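Side-chain contact in peptidase M16 C-terminal domain-containing protein (Enterococcus faecalis, PDB 3D3Y), which is of unknown function but resembles the M16 peptidases and may bind a metal ion: residues 27-32 against 111-116. Residues are numbered along the deposited sequence; the frame is centred on the assembly and turned at random.
Sequences LLVRFN and DFLKEI
Leu113 of helix 105-118 reaches Leu27 and Val29 of strand 24-34, a small apolar joint in which an alpha helix packs on one face of a mixed beta sheet, the alpha/beta layering known from M16 peptidase-like domains. The strand is an inner one, hydrogen-bonded through Leu27 and Val29 to Met92 and Ile90 of strand 85-95 and through Leu28 and Arg30 to strand 200-207.

Along the helix, Asp111 comes first, partly exposed; its carboxylate makes a long, weak ion pair with Arg66, and its carbonyl O accepts the helical bond from Glu115 N at 3.0 Å. Phe112 is buried, its flat ring lying between helix 60-69, where it touches Arg66 and Leu67, and the sheet, where it meets Phe75 of strand 74-82 edge-to-face. Leu113 supplies the helix's entire share of the contact. With CG anti to its carbonyl carbon (chi1 -62°) and CD1 anti to its CA (chi2 169°), the branched leucine spans the 8.8 Å between its CA and that of Val29. It also touches Met92 on the neighbouring strand. One turn on from Asp111, Glu115 OE1 is hydrogen-bonded to Asn56, and Ile116 then sets its CG1 3.7 Å above one face of the Phe112 ring, toward the rim.

No hydrogen bond joins 27-32 to 111-116; this patch is purely apolar, burying 113 Å². The compact beta-branched Val29 fills its place against Val201 and Ile203 as well, its CG2 standing 4.3 Å from Leu113 CD1. A leucine suits position 27, a buried spot where its side chain and that of Leu113 lie slantwise across each other, methyl to methyl: Leu113 CD1 comes closer still to Leu27, 3.7 Å from its CD2.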
loop_
_atom_site.group_PDB
_atom_site.type_symbol
_atom_site.label_atom_id
_atom_site.label_comp_id
_atom_site.label_asym_id
_atom_site.label_seq_id
_atom_site.Cartn_x
_atom_site.Cartn_y
_atom_site.Cartn_z
ATOM N N LEU A 27 14.016 -11.944 1.830
ATOM C CA LEU A 27 14.656 -11.047 0.889
ATOM C C LEU A 27 13.599 -10.194 0.217
ATOM O O LEU A 27 12.499 -10.682 -0.127
ATOM C CB LEU A 27 15.405 -11.826 -0.197
ATOM C CG LEU A 27 16.578 -12.734 0.190
ATOM C CD1 LEU A 27 16.052 -14.108 0.552
ATOM C CD2 LEU A 27 17.517 -12.828 -0.989
ATOM N N LEU A 28 13.938 -8.920 0.030
ATOM C CA LEU A 28 13.055 -7.966 -0.644
ATOM C C LEU A 28 13.896 -7.137 -1.568
ATOM O O LEU A 28 14.889 -6.530 -1.134
ATOM C CB LEU A 28 12.327 -7.088 0.370
ATOM C CG LEU A 28 11.562 -5.860 -0.158
ATOM C CD1 LEU A 28 10.319 -6.257 -1.021
ATOM C CD2 LEU A 28 11.193 -4.995 1.052
ATOM N N VAL A 29 13.529 -7.139 -2.850
ATOM C CA VAL A 29 14.088 -6.187 -3.791
ATOM C C VAL A 29 12.981 -5.189 -4.149
ATOM O O VAL A 29 11.930 -5.583 -4.722
ATOM C CB VAL A 29 14.609 -6.867 -5.045
ATOM C CG1 VAL A 29 15.362 -5.848 -5.930
ATOM C CG2 VAL A 29 15.523 -8.053 -4.667
ATOM N N ARG A 30 13.190 -3.923 -3.777
ATOM C CA ARG A 30 12.147 -2.920 -3.986
ATOM C C ARG A 30 12.588 -1.837 -4.977
ATOM O O ARG A 30 13.579 -1.108 -4.734
ATOM C CB ARG A 30 11.640 -2.347 -2.653
ATOM C CG ARG A 30 10.555 -1.257 -2.821
ATOM C CD ARG A 30 9.738 -0.994 -1.531
ATOM N NE ARG A 30 8.857 -2.110 -1.191
ATOM C CZ ARG A 30 8.412 -2.375 0.040
ATOM N NH1 ARG A 30 8.761 -1.608 1.084
ATOM N NH2 ARG A 30 7.594 -3.411 0.224
ATOM N N PHE A 31 11.912 -1.798 -6.124
ATOM C CA PHE A 31 12.126 -0.737 -7.125
ATOM C C PHE A 31 11.177 0.431 -6.839
ATOM O O PHE A 31 9.976 0.254 -6.690
ATOM C CB PHE A 31 11.880 -1.237 -8.548
ATOM C CG PHE A 31 12.818 -2.334 -8.996
ATOM C CD1 PHE A 31 13.800 -2.071 -9.962
ATOM C CD2 PHE A 31 12.712 -3.620 -8.466
ATOM C CE1 PHE A 31 14.673 -3.070 -10.384
ATOM C CE2 PHE A 31 13.554 -4.628 -8.898
ATOM C CZ PHE A 31 14.547 -4.334 -9.869
ATOM N N ASN A 32 11.724 1.630 -6.738
ATOM C CA ASN A 32 10.963 2.779 -6.267
ATOM C C ASN A 32 10.953 3.813 -7.378
ATOM O O ASN A 32 12.013 4.123 -7.937
ATOM C CB ASN A 32 11.637 3.318 -4.996
ATOM C CG ASN A 32 10.791 4.361 -4.245
ATOM O OD1 ASN A 32 10.426 5.424 -4.785
ATOM N ND2 ASN A 32 10.497 4.061 -2.986
ATOM N N ASP A 111 21.283 -16.035 -7.021
ATOM C CA ASP A 111 21.304 -16.480 -8.411
ATOM C C ASP A 111 19.881 -16.502 -8.974
ATOM O O ASP A 111 19.648 -16.087 -10.104
ATOM C CB ASP A 111 21.976 -17.860 -8.546
ATOM C CG ASP A 111 21.995 -18.373 -9.997
ATOM O OD1 ASP A 111 22.814 -17.862 -10.784
ATOM O OD2 ASP A 111 21.212 -19.292 -10.346
ATOM N N PHE A 112 18.926 -16.982 -8.184
ATOM C CA PHE A 112 17.532 -17.030 -8.664
ATOM C C PHE A 112 16.973 -15.632 -8.916
ATOM O O PHE A 112 16.331 -15.377 -9.955
ATOM C CB PHE A 112 16.637 -17.751 -7.660
ATOM C CG PHE A 112 15.209 -17.869 -8.114
ATOM C CD1 PHE A 112 14.862 -18.785 -9.101
ATOM C CD2 PHE A 112 14.223 -17.065 -7.555
ATOM C CE1 PHE A 112 13.517 -18.908 -9.524
ATOM C CE2 PHE A 112 12.872 -17.190 -7.951
ATOM C CZ PHE A 112 12.526 -18.111 -8.941
ATOM N N LEU A 113 17.211 -14.725 -7.977
ATOM C CA LEU A 113 16.902 -13.318 -8.206
ATOM C C LEU A 113 17.555 -12.762 -9.474
ATOM O O LEU A 113 16.933 -11.993 -10.227
ATOM C CB LEU A 113 17.267 -12.458 -6.997
ATOM C CG LEU A 113 16.530 -12.745 -5.682
ATOM C CD1 LEU A 113 17.230 -11.976 -4.601
ATOM C CD2 LEU A 113 15.049 -12.354 -5.822
ATOM N N LYS A 114 18.822 -13.114 -9.713
ATOM C CA LYS A 114 19.495 -12.593 -10.893
ATOM C C LYS A 114 18.749 -13.039 -12.162
ATOM O O LYS A 114 18.635 -12.253 -13.151
ATOM C CB LYS A 114 20.956 -13.065 -10.931
ATOM C CG LYS A 114 21.766 -12.462 -12.046
ATOM C CD LYS A 114 23.198 -12.975 -12.035
ATOM C CE LYS A 114 24.035 -12.141 -13.007
ATOM N NZ LYS A 114 25.361 -12.755 -13.354
ATOM N N GLU A 115 18.301 -14.305 -12.148
ATOM C CA GLU A 115 17.532 -14.885 -13.263
ATOM C C GLU A 115 16.235 -14.125 -13.464
ATOM O O GLU A 115 15.932 -13.642 -14.587
ATOM C CB GLU A 115 17.260 -16.384 -13.043
ATOM C CG GLU A 115 18.510 -17.307 -13.237
ATOM C CD GLU A 115 19.011 -17.356 -14.704
ATOM O OE1 GLU A 115 18.216 -17.118 -15.652
ATOM O OE2 GLU A 115 20.219 -17.625 -14.909
ATOM N N ILE A 116 15.478 -13.988 -12.380
ATOM C CA ILE A 116 14.200 -13.252 -12.435
ATOM C C ILE A 116 14.347 -11.796 -12.930
ATOM O O ILE A 116 13.599 -11.336 -13.794
ATOM C CB ILE A 116 13.495 -13.280 -11.071
ATOM C CG1 ILE A 116 13.093 -14.732 -10.715
ATOM C CG2 ILE A 116 12.284 -12.282 -11.060
ATOM C CD1 ILE A 116 12.243 -15.455 -11.800
#